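Local coordinates for thiosulfate sulfurtransferase (PDB 1YT8), which probably transfers sulfur from thiosulfate to cyanide, as a sulfurtransferase built from four rhodanese-like domains in one chain, at residues R321-V326 and M345-A350; Y284-R289 and D315-V320. One frame throughout, in Å; residues are numbered along the deposited sequence.

Interaction 1 of 2, residues R321-V326 and M345-A350; sequences RGARLV and MGWQVA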
# COMPACT_ATOMS: atom_id res chain seq x y z
N ARG A 321 -5.06 -3.88 13.19
CA ARG A 321 -4.46 -2.98 14.17
C ARG A 321 -4.33 -3.77 15.47
O ARG A 321 -5.29 -4.39 15.92
CB ARG A 321 -5.35 -1.75 14.37
CG ARG A 321 -4.75 -0.67 15.26
CD ARG A 321 -3.41 -0.16 14.73
NE ARG A 321 -2.95 1.01 15.48
CZ ARG A 321 -1.71 1.48 15.46
NH1 ARG A 321 -0.77 0.89 14.74
NH2 ARG A 321 -1.41 2.56 16.17
N GLY A 322 -3.14 -3.76 16.06
CA GLY A 322 -2.92 -4.51 17.28
C GLY A 322 -2.14 -5.79 17.01
O GLY A 322 -1.72 -6.48 17.94
N ALA A 323 -1.95 -6.10 15.72
CA ALA A 323 -1.20 -7.29 15.31
C ALA A 323 0.28 -7.16 15.63
O ALA A 323 0.74 -6.12 16.11
CB ALA A 323 -1.38 -7.53 13.81
N ARG A 324 1.01 -8.23 15.32
CA ARG A 324 2.44 -8.36 15.58
C ARG A 324 3.22 -8.42 14.26
O ARG A 324 2.80 -9.12 13.34
CB ARG A 324 2.64 -9.66 16.37
CG ARG A 324 3.72 -9.67 17.39
CD ARG A 324 3.37 -10.64 18.53
NE ARG A 324 2.98 -11.99 18.10
CZ ARG A 324 2.79 -13.00 18.95
NH1 ARG A 324 2.96 -12.79 20.25
NH2 ARG A 324 2.45 -14.20 18.52
N LEU A 325 4.34 -7.71 14.18
CA LEU A 325 5.17 -7.71 12.96
C LEU A 325 6.60 -8.20 13.22
O LEU A 325 7.21 -7.85 14.22
CB LEU A 325 5.26 -6.30 12.36
CG LEU A 325 4.10 -5.72 11.56
CD1 LEU A 325 2.82 -5.71 12.37
CD2 LEU A 325 4.47 -4.31 11.12
N VAL A 326 7.12 -9.02 12.31
CA VAL A 326 8.49 -9.53 12.42
C VAL A 326 9.20 -9.14 11.12
O VAL A 326 8.79 -9.55 10.04
CB VAL A 326 8.52 -11.06 12.57
CG1 VAL A 326 9.96 -11.55 12.60
CG2 VAL A 326 7.80 -11.46 13.85
N MSE A 345 4.84 4.06 15.73
CA MSE A 345 3.47 4.17 15.25
C MSE A 345 2.58 3.22 16.05
O MSE A 345 1.47 2.89 15.64
CB MSE A 345 3.40 3.86 13.75
CG MSE A 345 3.89 5.01 12.88
SE MSE A 345 3.48 4.77 10.99
CE MSE A 345 4.80 3.46 10.58
N GLY A 346 3.11 2.78 17.20
CA GLY A 346 2.37 1.92 18.10
C GLY A 346 2.31 0.43 17.84
O GLY A 346 1.57 -0.29 18.52
N TRP A 347 3.08 -0.06 16.87
CA TRP A 347 3.05 -1.49 16.56
C TRP A 347 3.97 -2.32 17.44
O TRP A 347 5.04 -1.85 17.87
CB TRP A 347 3.46 -1.75 15.11
CG TRP A 347 2.50 -1.23 14.09
CD1 TRP A 347 2.54 -0.02 13.45
CD2 TRP A 347 1.33 -1.90 13.61
NE1 TRP A 347 1.47 0.10 12.60
CE2 TRP A 347 0.70 -1.04 12.68
CE3 TRP A 347 0.74 -3.15 13.88
CZ2 TRP A 347 -0.48 -1.38 12.02
CZ3 TRP A 347 -0.44 -3.49 13.22
CH2 TRP A 347 -1.04 -2.60 12.30
N GLN A 348 3.55 -3.55 17.73
CA GLN A 348 4.40 -4.47 18.47
C GLN A 348 5.21 -5.04 17.31
O GLN A 348 4.67 -5.67 16.40
CB GLN A 348 3.60 -5.57 19.15
CG GLN A 348 4.46 -6.74 19.61
CD GLN A 348 3.74 -7.68 20.55
OE1 GLN A 348 2.53 -7.89 20.43
NE2 GLN A 348 4.48 -8.27 21.48
N VAL A 349 6.51 -4.80 17.33
CA VAL A 349 7.36 -5.25 16.24
C VAL A 349 8.68 -5.82 16.72
O VAL A 349 9.27 -5.36 17.71
CB VAL A 349 7.63 -4.08 15.26
CG1 VAL A 349 8.26 -2.92 16.01
CG2 VAL A 349 8.51 -4.54 14.11
N ALA A 350 9.15 -6.83 16.01
CA ALA A 350 10.41 -7.48 16.33
C ALA A 350 11.25 -7.61 15.07
O ALA A 350 10.72 -7.63 13.96
CB ALA A 350 10.14 -8.86 16.91
O HOH W 1 0.66 -3.72 17.41
O HOH W 2 3.78 -11.06 22.41
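Leu-325 and Val-349 are paired on neighbouring parallel strands of a rhodanese-like domain, 324-328 and 348-352, which helix 334-344 connects in a beta-alpha-beta unit. Two backbone hydrogen bonds bind the strand starts: Leu-325 N to Gln-348 O (3.0 Å) and Ala-350 N to Leu-325 O (2.8 Å). Just ahead of them the chains part and a water fills in for a direct bond, donating to Ala-323 O and accepting from Gln-348 N.

Apolar contacts lie on the sheet face that helix 334-344 covers. Leu-325 CB touches Val-349 CG2, while its CD1 meets Trp-347 CE3 at 3.6 Å; Ala-323 CB adds a looser contact with CZ3 of the same indole.

On the other face, Arg-324 and Gln-348 run side by side and point the same way, with Arg-324 CD 3.4 Å from Gln-348 OE1. A water joins Arg-324 NH1 to Gln-348 NE2. Their principal polar partners are Glu-278, which forms a salt bridge with Arg-324, and Arg-281, which donates to Gln-348 OE1.

Arg-321 makes the cation-pi contact. Its CG lies anti to the backbone N (chi1 -174°), and the bend at chi2 (58°) turns CD to 4.2 Å from Trp-347 CZ2 and CH2. NH1 lies over one indole face, toward the rim. The guanidinium stands steeply on the ring, the planes 78° apart. Gly-346, the C-prime residue of the Schellman motif ending helix 334-344, sits between Trp-347 and Met-345, a selenomethionine whose carbonyl is the anchor for the guanidinium: NH1 (3.1 Å) and NH2 (2.9 Å) both donate to Met-345 O, which lies in the guanidinium plane.

Interaction 2 of 2, residues Y284-R289 and D315-V320; sequences YLLDVR and DHVASV
Tyr-284 lays its ring against the backbone of Ala-318, joining strand 283-287 of the parallel rhodanese sheet to the turn that leaves the short helix 314-317. The tyrosine CG is anti to its own carbonyl carbon (chi1 -61°), and the ring extends from the strand toward this turn. Ala-318 CA sits over one face in a CH-pi contact, 4.0 Å from the ring centroid, and its CB touches the CE2 side of the ring at 3.7 Å. On the same side of the ring plane, Val-317 O comes within 3.5 Å of CE1.

At the tip of the ring the hydroxyl meets Val-320, whose backbone N donates to Tyr-284 OH over 3.2 Å, with an N-H...O angle of 150°. Val-320 CG2 packs on the same oxygen at 3.3 Å. The hydroxyl is also hydrogen-bonded to Arg-58 O, so this buried polar group has partners both in the turn and in the first rhodanese-like domain. Arg-58 serves the turn itself as well, through NE to Ser-319 OG and NH2 to Asp-315 O.

Two residues along, Leu-286 CB likewise points toward the turn, with CG anti to the carbonyl carbon (chi1 -44°). Its CD2 meets Val-317 CG1 tip to tip at 3.7 Å; Leu-310 of helix 307-312 also packs against this leucine. At the strand end, Asp-287 OD1 accepts from Arg-289 N in an Asx turn, and the guanidinium forms a side-on salt bridge with the carboxylate. Ser-319 OG ties the turn back to helix 314-317, donating to Asp-315 O at 2.7 Å.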
# COMPACT_ATOMS: atom_id res chain seq x y z
N TYR A 284 2.72 -11.03 11.24
CA TYR A 284 3.09 -10.80 9.85
C TYR A 284 4.61 -10.92 9.71
O TYR A 284 5.35 -10.21 10.39
CB TYR A 284 2.69 -9.39 9.40
CG TYR A 284 1.21 -9.06 9.46
CD1 TYR A 284 0.33 -9.55 8.49
CD2 TYR A 284 0.70 -8.21 10.44
CE1 TYR A 284 -1.03 -9.19 8.50
CE2 TYR A 284 -0.64 -7.85 10.46
CZ TYR A 284 -1.50 -8.34 9.49
OH TYR A 284 -2.82 -7.98 9.51
N LEU A 285 5.08 -11.81 8.84
CA LEU A 285 6.51 -11.98 8.60
C LEU A 285 6.81 -11.17 7.34
O LEU A 285 6.41 -11.56 6.24
CB LEU A 285 6.84 -13.46 8.38
CG LEU A 285 8.30 -13.81 8.12
CD1 LEU A 285 9.17 -13.34 9.30
CD2 LEU A 285 8.43 -15.31 7.92
N LEU A 286 7.54 -10.07 7.49
CA LEU A 286 7.83 -9.17 6.38
C LEU A 286 9.31 -8.91 6.04
O LEU A 286 10.11 -8.63 6.92
CB LEU A 286 7.15 -7.83 6.66
CG LEU A 286 5.72 -7.93 7.19
CD1 LEU A 286 5.26 -6.56 7.67
CD2 LEU A 286 4.79 -8.46 6.10
N ASP A 287 9.63 -9.00 4.75
CA ASP A 287 10.99 -8.78 4.23
C ASP A 287 11.09 -7.34 3.72
O ASP A 287 10.44 -6.99 2.72
CB ASP A 287 11.25 -9.76 3.07
CG ASP A 287 12.71 -9.81 2.64
OD1 ASP A 287 13.34 -8.74 2.48
OD2 ASP A 287 13.22 -10.93 2.43
N VAL A 288 11.89 -6.51 4.38
CA VAL A 288 12.02 -5.10 4.00
C VAL A 288 13.10 -4.73 2.97
O VAL A 288 13.34 -3.54 2.71
CB VAL A 288 12.23 -4.22 5.26
CG1 VAL A 288 11.03 -4.35 6.19
CG2 VAL A 288 13.52 -4.61 5.98
N ARG A 289 13.74 -5.73 2.38
CA ARG A 289 14.77 -5.48 1.37
C ARG A 289 14.12 -5.12 0.04
O ARG A 289 12.90 -5.04 -0.07
CB ARG A 289 15.65 -6.72 1.21
CG ARG A 289 16.28 -7.21 2.50
CD ARG A 289 16.97 -8.55 2.28
NE ARG A 289 16.01 -9.56 1.84
CZ ARG A 289 16.33 -10.65 1.16
NH1 ARG A 289 17.60 -10.89 0.84
NH2 ARG A 289 15.38 -11.49 0.78
N ASP A 315 -1.01 0.14 6.40
CA ASP A 315 -2.35 -0.45 6.39
C ASP A 315 -2.67 -1.37 5.21
O ASP A 315 -3.66 -2.11 5.25
CB ASP A 315 -3.40 0.67 6.48
CG ASP A 315 -3.29 1.65 5.33
OD1 ASP A 315 -2.26 2.35 5.24
OD2 ASP A 315 -4.24 1.72 4.52
N HIS A 316 -1.85 -1.34 4.16
CA HIS A 316 -2.07 -2.20 3.01
C HIS A 316 -1.62 -3.63 3.32
O HIS A 316 -2.05 -4.58 2.67
CB HIS A 316 -1.29 -1.71 1.78
CG HIS A 316 -1.85 -0.48 1.15
ND1 HIS A 316 -1.44 -0.03 -0.09
CD2 HIS A 316 -2.78 0.41 1.58
CE1 HIS A 316 -2.09 1.08 -0.39
NE2 HIS A 316 -2.91 1.36 0.60
N VAL A 317 -0.74 -3.76 4.31
CA VAL A 317 -0.18 -5.05 4.70
C VAL A 317 -0.65 -5.48 6.09
O VAL A 317 -1.24 -6.55 6.26
CB VAL A 317 1.36 -4.98 4.69
CG1 VAL A 317 1.96 -6.34 5.04
CG2 VAL A 317 1.84 -4.52 3.31
N ALA A 318 -0.37 -4.65 7.09
CA ALA A 318 -0.77 -4.93 8.46
C ALA A 318 -2.09 -4.23 8.71
O ALA A 318 -2.15 -3.18 9.35
CB ALA A 318 0.29 -4.43 9.43
N SER A 319 -3.16 -4.83 8.19
CA SER A 319 -4.50 -4.27 8.31
C SER A 319 -5.16 -4.54 9.65
O SER A 319 -6.16 -3.91 10.00
CB SER A 319 -5.37 -4.81 7.16
OG SER A 319 -4.77 -4.49 5.92
N VAL A 320 -4.61 -5.49 10.40
CA VAL A 320 -5.14 -5.81 11.72
C VAL A 320 -4.40 -4.94 12.73
O VAL A 320 -3.25 -5.20 13.06
CB VAL A 320 -4.91 -7.29 12.08
CG1 VAL A 320 -5.36 -7.56 13.51
CG2 VAL A 320 -5.67 -8.19 11.10

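Interactions 1 and 2 have centres about 9 Å apart and belong to the same rhodanese-like domain, one of four in the chain. They come in series: interaction 2 closes at Val-320, and interaction 1 opens at the next residue. Strands 283-287 and 324-328 are neighbours in the sheet, where Arg-324 O and Val-326 N are probably hydrogen-bonded to Tyr-284 N and O; strand 348-352 flanks 324-328 on its other side. The turn after helix 314-317 also packs on the Trp-347 indole, with Ala-318 O 3.2 Å from Trp-347 CH2. The two contacts thus form one continuous packed region linking three central strands to the segment leading into 324-328.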